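Local coordinates for protein 70 kDa peptidylprolyl isomerase, putative (Plasmodium falciparum, PDB 2FBN) that probably acts as an FK506-binding prolyl isomerase whose C-terminal tetratricopeptide repeat domain interacts with the C-terminal pentapeptide of Hsp90, at residues A[34-38]-A[64-68]; A[41-46]-A[60-64]; A[95-99]-A[127-131]. All blocks are in the same frame, centred on the assembly; numbering follows the deposited sequence.

Interaction 1: A[34-38]-A[64-68]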
loop_
_atom_site.group_PDB
_atom_site.type_symbol
_atom_site.label_atom_id
_atom_site.label_comp_id
_atom_site.label_asym_id
_atom_site.label_seq_id
_atom_site.Cartn_x
_atom_site.Cartn_y
_atom_site.Cartn_z
ATOM N N LYS A 34 3.269 1.967 -20.700
ATOM C CA LYS A 34 2.853 1.765 -19.306
ATOM C C LYS A 34 1.364 2.062 -19.173
ATOM O O LYS A 34 0.623 1.270 -18.597
ATOM C CB LYS A 34 3.674 2.607 -18.333
ATOM C CG LYS A 34 5.124 2.142 -18.225
ATOM C CD LYS A 34 5.888 2.987 -17.243
ATOM C CE LYS A 34 7.338 2.547 -17.144
ATOM N NZ LYS A 34 8.079 3.396 -16.187
ATOM N N VAL A 35 0.929 3.177 -19.753
ATOM C CA VAL A 35 -0.490 3.555 -19.731
ATOM C C VAL A 35 -1.365 2.525 -20.440
ATOM O O VAL A 35 -2.389 2.093 -19.885
ATOM C CB VAL A 35 -0.721 4.957 -20.336
ATOM C CG1 VAL A 35 -2.231 5.288 -20.406
ATOM C CG2 VAL A 35 -0.016 6.008 -19.488
ATOM N N GLN A 36 -0.960 2.128 -21.650
ATOM C CA GLN A 36 -1.742 1.170 -22.437
ATOM C C GLN A 36 -1.893 -0.172 -21.729
ATOM O O GLN A 36 -3.000 -0.715 -21.651
ATOM C CB GLN A 36 -1.163 0.987 -23.853
ATOM C CG GLN A 36 -2.064 0.171 -24.781
ATOM C CD GLN A 36 -3.480 0.726 -24.877
ATOM O OE1 GLN A 36 -3.692 1.857 -25.320
ATOM N NE2 GLN A 36 -4.461 -0.073 -24.454
ATOM N N SER A 37 -0.781 -0.695 -21.212
ATOM C CA SER A 37 -0.779 -1.978 -20.516
ATOM C C SER A 37 -1.608 -1.896 -19.232
ATOM O O SER A 37 -2.369 -2.811 -18.927
ATOM C CB SER A 37 0.644 -2.455 -20.218
ATOM O OG SER A 37 1.410 -2.605 -21.414
ATOM N N ALA A 38 -1.449 -0.805 -18.485
ATOM C CA ALA A 38 -2.247 -0.607 -17.259
ATOM C C ALA A 38 -3.752 -0.608 -17.579
ATOM O O ALA A 38 -4.543 -1.258 -16.893
ATOM C CB ALA A 38 -1.846 0.687 -16.543
ATOM N N ALA A 64 -2.011 -3.616 -12.770
ATOM C CA ALA A 64 -2.263 -2.353 -13.471
ATOM C C ALA A 64 -1.560 -1.176 -12.771
ATOM O O ALA A 64 -0.837 -0.389 -13.400
ATOM C CB ALA A 64 -3.786 -2.078 -13.584
ATOM N N LEU A 65 -1.787 -1.072 -11.461
ATOM C CA LEU A 65 -1.191 -0.000 -10.652
ATOM C C LEU A 65 0.341 -0.051 -10.624
ATOM O O LEU A 65 1.001 0.993 -10.543
ATOM C CB LEU A 65 -1.751 -0.018 -9.231
ATOM C CG LEU A 65 -3.217 0.429 -9.141
ATOM C CD1 LEU A 65 -3.724 0.254 -7.711
ATOM C CD2 LEU A 65 -3.378 1.880 -9.640
ATOM N N ASP A 66 0.896 -1.265 -10.662
ATOM C CA ASP A 66 2.360 -1.453 -10.670
ATOM C C ASP A 66 3.054 -0.751 -11.852
ATOM O O ASP A 66 4.215 -0.340 -11.739
ATOM C CB ASP A 66 2.692 -2.942 -10.667
ATOM C CG ASP A 66 2.375 -3.622 -9.332
ATOM O OD1 ASP A 66 2.189 -2.929 -8.319
ATOM O OD2 ASP A 66 2.333 -4.867 -9.312
ATOM N N PHE A 67 2.332 -0.585 -12.961
ATOM C CA PHE A 67 2.870 0.164 -14.108
ATOM C C PHE A 67 3.158 1.619 -13.791
ATOM O O PHE A 67 3.929 2.249 -14.491
ATOM C CB PHE A 67 1.966 0.053 -15.320
ATOM C CG PHE A 67 2.180 -1.208 -16.075
ATOM C CD1 PHE A 67 3.286 -1.343 -16.916
ATOM C CD2 PHE A 67 1.304 -2.278 -15.925
ATOM C CE1 PHE A 67 3.504 -2.542 -17.620
ATOM C CE2 PHE A 67 1.514 -3.469 -16.616
ATOM C CZ PHE A 67 2.623 -3.596 -17.469
ATOM N N PHE A 68 2.554 2.131 -12.715
ATOM C CA PHE A 68 2.716 3.532 -12.339
ATOM C C PHE A 68 3.674 3.773 -11.170
ATOM O O PHE A 68 3.812 4.901 -10.720
ATOM C CB PHE A 68 1.345 4.162 -12.065
ATOM C CG PHE A 68 0.440 4.110 -13.257
ATOM C CD1 PHE A 68 0.900 4.563 -14.498
ATOM C CD2 PHE A 68 -0.859 3.623 -13.147
ATOM C CE1 PHE A 68 0.069 4.504 -15.634
ATOM C CE2 PHE A 68 -1.695 3.577 -14.274
ATOM C CZ PHE A 68 -1.221 4.013 -15.508
HETATM O O HOH W 1 6.599 2.541 -13.926
#

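Interaction 2: A[41-46]-A[60-64]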
loop_
_atom_site.group_PDB
_atom_site.type_symbol
_atom_site.label_atom_id
_atom_site.label_comp_id
_atom_site.label_asym_id
_atom_site.label_seq_id
_atom_site.Cartn_x
_atom_site.Cartn_y
_atom_site.Cartn_z
ATOM N N ILE A 41 -4.768 -4.270 -18.544
ATOM C CA ILE A 41 -4.771 -5.146 -17.376
ATOM C C ILE A 41 -5.963 -4.813 -16.452
ATOM O O ILE A 41 -6.602 -5.726 -15.907
ATOM C CB ILE A 41 -3.399 -5.115 -16.653
ATOM C CG1 ILE A 41 -2.335 -5.729 -17.587
ATOM C CG2 ILE A 41 -3.456 -5.883 -15.323
ATOM C CD1 ILE A 41 -0.912 -5.363 -17.248
ATOM N N LYS A 42 -6.271 -3.522 -16.314
ATOM C CA LYS A 42 -7.458 -3.090 -15.575
ATOM C C LYS A 42 -8.712 -3.753 -16.174
ATOM O O LYS A 42 -9.546 -4.274 -15.442
ATOM C CB LYS A 42 -7.597 -1.561 -15.574
ATOM C CG LYS A 42 -8.824 -1.058 -14.798
ATOM C CD LYS A 42 -9.347 0.274 -15.330
ATOM C CE LYS A 42 -9.633 0.245 -16.824
ATOM N NZ LYS A 42 -10.855 1.016 -17.179
ATOM N N GLU A 43 -8.822 -3.752 -17.501
ATOM C CA GLU A 43 -9.978 -4.387 -18.146
ATOM C C GLU A 43 -10.046 -5.893 -17.837
ATOM O O GLU A 43 -11.125 -6.434 -17.606
ATOM C CB GLU A 43 -10.002 -4.115 -19.657
ATOM C CG GLU A 43 -10.080 -2.634 -20.026
ATOM C CD GLU A 43 -11.444 -2.016 -19.814
ATOM O OE1 GLU A 43 -11.736 -1.608 -18.666
ATOM O OE2 GLU A 43 -12.220 -1.912 -20.803
ATOM N N GLU A 44 -8.899 -6.561 -17.799
ATOM C CA GLU A 44 -8.849 -7.966 -17.383
ATOM C C GLU A 44 -9.376 -8.160 -15.960
ATOM O O GLU A 44 -10.073 -9.144 -15.667
ATOM C CB GLU A 44 -7.425 -8.502 -17.440
ATOM C CG GLU A 44 -6.837 -8.617 -18.841
ATOM C CD GLU A 44 -5.429 -9.158 -18.804
ATOM O OE1 GLU A 44 -5.224 -10.270 -18.265
ATOM O OE2 GLU A 44 -4.524 -8.476 -19.317
ATOM N N GLY A 45 -9.007 -7.226 -15.080
ATOM C CA GLY A 45 -9.528 -7.203 -13.710
ATOM C C GLY A 45 -11.046 -7.095 -13.697
ATOM O O GLY A 45 -11.722 -7.856 -12.979
ATOM N N ASN A 46 -11.574 -6.144 -14.471
ATOM C CA ASN A 46 -13.026 -5.943 -14.608
ATOM C C ASN A 46 -13.741 -7.225 -15.064
ATOM O O ASN A 46 -14.836 -7.549 -14.581
ATOM C CB ASN A 46 -13.332 -4.790 -15.574
ATOM C CG ASN A 46 -12.943 -3.433 -15.013
ATOM O OD1 ASN A 46 -12.681 -3.286 -13.812
ATOM N ND2 ASN A 46 -12.908 -2.433 -15.875
ATOM N N LYS A 60 -5.064 -8.506 -10.839
ATOM C CA LYS A 60 -5.001 -7.690 -12.069
ATOM C C LYS A 60 -4.991 -6.197 -11.770
ATOM O O LYS A 60 -4.173 -5.450 -12.329
ATOM C CB LYS A 60 -6.131 -8.027 -13.045
ATOM C CG LYS A 60 -6.067 -9.464 -13.574
ATOM C CD LYS A 60 -4.872 -9.675 -14.501
ATOM C CE LYS A 60 -4.914 -11.078 -15.085
ATOM N NZ LYS A 60 -3.726 -11.352 -15.921
ATOM N N TYR A 61 -5.886 -5.758 -10.885
ATOM C CA TYR A 61 -5.891 -4.333 -10.528
ATOM C C TYR A 61 -4.548 -3.896 -9.948
ATOM O O TYR A 61 -4.062 -2.820 -10.264
ATOM C CB TYR A 61 -7.015 -3.992 -9.565
ATOM C CG TYR A 61 -8.401 -4.188 -10.142
ATOM C CD1 TYR A 61 -8.746 -3.673 -11.403
ATOM C CD2 TYR A 61 -9.378 -4.845 -9.400
ATOM C CE1 TYR A 61 -10.050 -3.845 -11.918
ATOM C CE2 TYR A 61 -10.664 -5.031 -9.894
ATOM C CZ TYR A 61 -11.002 -4.525 -11.151
ATOM O OH TYR A 61 -12.293 -4.729 -11.621
ATOM N N LYS A 62 -3.961 -4.738 -9.106
ATOM C CA LYS A 62 -2.645 -4.420 -8.536
ATOM C C LYS A 62 -1.547 -4.367 -9.606
ATOM O O LYS A 62 -0.701 -3.468 -9.608
ATOM C CB LYS A 62 -2.296 -5.399 -7.429
ATOM C CG LYS A 62 -3.094 -5.114 -6.169
ATOM C CD LYS A 62 -2.637 -5.943 -5.005
ATOM C CE LYS A 62 -3.104 -5.249 -3.732
ATOM N NZ LYS A 62 -2.531 -5.867 -2.511
ATOM N N GLU A 63 -1.548 -5.348 -10.506
ATOM C CA GLU A 63 -0.632 -5.317 -11.658
ATOM C C GLU A 63 -0.771 -4.028 -12.489
ATOM O O GLU A 63 0.229 -3.423 -12.890
ATOM C CB GLU A 63 -0.885 -6.537 -12.544
ATOM C CG GLU A 63 -0.380 -7.842 -11.940
ATOM C CD GLU A 63 -0.696 -9.070 -12.807
ATOM O OE1 GLU A 63 -1.400 -8.927 -13.829
ATOM O OE2 GLU A 63 -0.223 -10.172 -12.445
ATOM N N ALA A 64 -2.011 -3.616 -12.770
ATOM C CA ALA A 64 -2.263 -2.353 -13.471
ATOM C C ALA A 64 -1.560 -1.176 -12.771
ATOM O O ALA A 64 -0.837 -0.389 -13.400
ATOM C CB ALA A 64 -3.786 -2.078 -13.584
#

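Interaction 3: A[95-99]-A[127-131]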
loop_
_atom_site.group_PDB
_atom_site.type_symbol
_atom_site.label_atom_id
_atom_site.label_comp_id
_atom_site.label_asym_id
_atom_site.label_seq_id
_atom_site.Cartn_x
_atom_site.Cartn_y
_atom_site.Cartn_z
ATOM N N ALA A 95 -11.086 -1.392 -3.711
ATOM C CA ALA A 95 -11.827 -1.162 -2.463
ATOM C C ALA A 95 -13.077 -2.054 -2.429
ATOM O O ALA A 95 -13.343 -2.726 -1.426
ATOM C CB ALA A 95 -12.185 0.291 -2.318
ATOM N N THR A 96 -13.821 -2.080 -3.535
ATOM C CA THR A 96 -14.955 -3.016 -3.671
ATOM C C THR A 96 -14.550 -4.475 -3.418
ATOM O O THR A 96 -15.181 -5.180 -2.618
ATOM C CB THR A 96 -15.631 -2.887 -5.048
ATOM O OG1 THR A 96 -15.957 -1.508 -5.286
ATOM C CG2 THR A 96 -16.891 -3.749 -5.111
ATOM N N CYS A 97 -13.478 -4.924 -4.076
ATOM C CA CYS A 97 -13.014 -6.292 -3.936
ATOM C C CYS A 97 -12.724 -6.614 -2.483
ATOM O O CYS A 97 -13.139 -7.627 -1.949
ATOM C CB CYS A 97 -11.755 -6.535 -4.785
ATOM S SG CYS A 97 -12.128 -6.601 -6.562
ATOM N N TYR A 98 -12.010 -5.715 -1.829
ATOM C CA TYR A 98 -11.625 -5.969 -0.455
ATOM C C TYR A 98 -12.816 -5.910 0.518
ATOM O O TYR A 98 -12.865 -6.682 1.472
ATOM C CB TYR A 98 -10.513 -5.011 -0.075
ATOM C CG TYR A 98 -9.169 -5.374 -0.681
ATOM C CD1 TYR A 98 -8.636 -6.662 -0.542
ATOM C CD2 TYR A 98 -8.419 -4.411 -1.362
ATOM C CE1 TYR A 98 -7.359 -6.984 -1.067
ATOM C CE2 TYR A 98 -7.152 -4.724 -1.881
ATOM C CZ TYR A 98 -6.644 -6.004 -1.737
ATOM O OH TYR A 98 -5.387 -6.299 -2.248
ATOM N N ASN A 99 -13.769 -5.006 0.280
ATOM C CA ASN A 99 -15.038 -5.049 1.052
ATOM C C ASN A 99 -15.776 -6.376 0.887
ATOM O O ASN A 99 -16.235 -6.973 1.866
ATOM C CB ASN A 99 -15.928 -3.866 0.712
ATOM C CG ASN A 99 -15.512 -2.595 1.459
ATOM O OD1 ASN A 99 -14.871 -2.667 2.522
ATOM N ND2 ASN A 99 -15.922 -1.440 0.941
ATOM N N LYS A 127 -17.284 3.631 -0.059
ATOM C CA LYS A 127 -16.520 2.404 0.181
ATOM C C LYS A 127 -15.600 2.546 1.404
ATOM O O LYS A 127 -15.448 1.609 2.189
ATOM C CB LYS A 127 -15.727 2.030 -1.069
ATOM C CG LYS A 127 -16.648 1.707 -2.248
ATOM C CD LYS A 127 -15.871 1.609 -3.565
ATOM C CE LYS A 127 -16.824 1.506 -4.776
ATOM N NZ LYS A 127 -17.832 0.411 -4.627
ATOM N N LEU A 128 -15.007 3.724 1.567
ATOM C CA LEU A 128 -14.236 4.032 2.777
ATOM C C LEU A 128 -15.119 3.965 4.031
ATOM O O LEU A 128 -14.732 3.405 5.063
ATOM C CB LEU A 128 -13.584 5.413 2.659
ATOM C CG LEU A 128 -12.826 5.897 3.900
ATOM C CD1 LEU A 128 -11.713 4.934 4.304
ATOM C CD2 LEU A 128 -12.261 7.266 3.571
ATOM N N GLY A 129 -16.321 4.534 3.946
ATOM C CA GLY A 129 -17.248 4.454 5.065
ATOM C C GLY A 129 -17.607 3.031 5.438
ATOM O O GLY A 129 -17.575 2.653 6.611
ATOM N N VAL A 130 -17.945 2.215 4.439
ATOM C CA VAL A 130 -18.280 0.808 4.702
ATOM C C VAL A 130 -17.117 0.075 5.388
ATOM O O VAL A 130 -17.298 -0.585 6.391
ATOM C CB VAL A 130 -18.662 0.091 3.400
ATOM C CG1 VAL A 130 -18.760 -1.424 3.612
ATOM C CG2 VAL A 130 -19.982 0.666 2.866
ATOM N N ALA A 131 -15.910 0.261 4.867
ATOM C CA ALA A 131 -14.753 -0.469 5.375
ATOM C C ALA A 131 -14.397 -0.007 6.800
ATOM O O ALA A 131 -14.125 -0.833 7.684
ATOM C CB ALA A 131 -13.594 -0.273 4.443
#

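Interaction 1: A[34-38]-A[64-68]
A hairpin of two helices, 31-50 and 54-66, opens the all-helical TPR domain, and here the early turns of the first meet the later turns of the second. A38 sits at the centre of the contact. Its CA lies 4.2 Å from the CA of A64, a very close approach that two alanine methyls permit: A38 CB rests on A64 O at 3.5 Å, and A64 CB in return lies against A38 O.

Past A64 two phenylalanines reach back to the first helix. F67 directs its ring to the S37 side, with S37 CB over one face, 3.9 Å from the ring centroid and 23° off the normal, a CH-pi contact. The hydroxyl of S37 is engaged with E33 O in its own helix, so it is the methylene that meets the ring; Y29 packs edge-to-face on F67 as well. F68 takes the V35 side: its CZ presses on A38 CB at 3.5 Å, while V35 CG2 stands at the ring edge, 4.1 Å from CE1.

K34, fully extended beyond CG, runs past F67 O, with CD 3.5 Å from that oxygen. Its NZ donates a hydrogen bond to a water 2.8 Å away, and the water donates to F67 O. The cohesion is thus mainly apolar, with a single water bridge as the polar link between the segments.

Interaction 2: A[41-46]-A[60-64]
Y61 and N46 make a short, well-directed bond: Y61 OH donates to N46 OD1 at 2.7 Å, in the carbonyl plane and on a lone pair, with a C=O...O angle of 140°. The tyrosine ring and the asparagine amide are turned 59° apart. Over one ring face lies G45 CA, 4.2 Å from the centroid in a CH-pi contact, and the same CA packs on K60 CB at 3.6 Å.

On another flank K60 bends at chi2, which turns its chain across E44. There NZ gives a 3.0 Å salt bridge to E44 OE1, arriving from above the carboxylate plane; E63 OE1 joins the network as a long partner.

The segments form an antiparallel helix pair of the kind that TPR domains are built from, their short axes 7.8 Å apart at 166°. Farther along, I41 pushes CG2, anti to its own nitrogen, tightly against K60 O at 3.1 Å and close to A64 N.

In the next shell, N93 of helix 77-100 touches both N46 and Y61, while F49 packs on Y61. K42 NZ turns away to pair with E43 OE1 at 3.1 Å, and N46 ND2 makes a weak bond to that same oxygen.

Interaction 3: A[95-99]-A[127-131]
K127 NZ donates to T96 OG1 at 2.8 Å, the stronger of two polar links between these helices. The lysine runs extended as far as CE and then bends at chi4 (-53°), which brings the ammonium round to the threonine. T96 OG1 accepts from K127 NZ and is also hydrogen-bonded to L92 O, one turn back in its own helix. The second link is N99 ND2 to K127 O, long and weak at 3.3 Å but nearly straight, 170° at the hydrogen. That carbonyl already accepts the helical bond from A131 N.

The rest of the N99 amide is wedged into the facing helix. Its OD1 lies 3.3 Å from A131 CB, while ND2 comes 3.9 Å from V130 CG1, the branch anti to the backbone nitrogen. A95 CB packs beside the lysine stem, 4.1 Å from K127 CD.

Outside the pair, Y104 and A107 of helix 104-117 touch N99, and F49 packs on T96. The two segments belong to consecutive tetratricopeptide repeats and run nearly parallel; their short axes approach to 10.1 Å with a crossing angle of 23°, as expected for equivalent helices side by side in the superhelix. At this spacing side chains, chiefly K127 and N99, span the interval. The position of K127 is consistent with the basic groove of Hsp90-binding TPR domains. A neutral hydroxyl, T96 OG1, accepts from its ammonium, and with one weak amide-carbonyl bond and light apolar packing this makes the contact largely polar in character.

Overall arrangement
Interactions 1 and 2 are successive levels of one helix hairpin, 31-50 against 54-66: their centres are 9 Å apart, they share A64, and F67 CE2 comes within 3.1 Å of I41 CD1. Interaction 3 lies nearer the centre of the chain, 18 Å from interaction 2 and 23 Å from interaction 1, centre to centre, and joins helix 77-100 to helix 122-135. Helix 77-100 is the go-between: Y61 CE2 packs 4.0 Å from C97 SG, and K62 NZ makes a weak hydrogen bond to Y98 OH. N46 of interaction 2 and K127 of interaction 3 occupy positions that, in related domains, probably face the Hsp90 peptide groove.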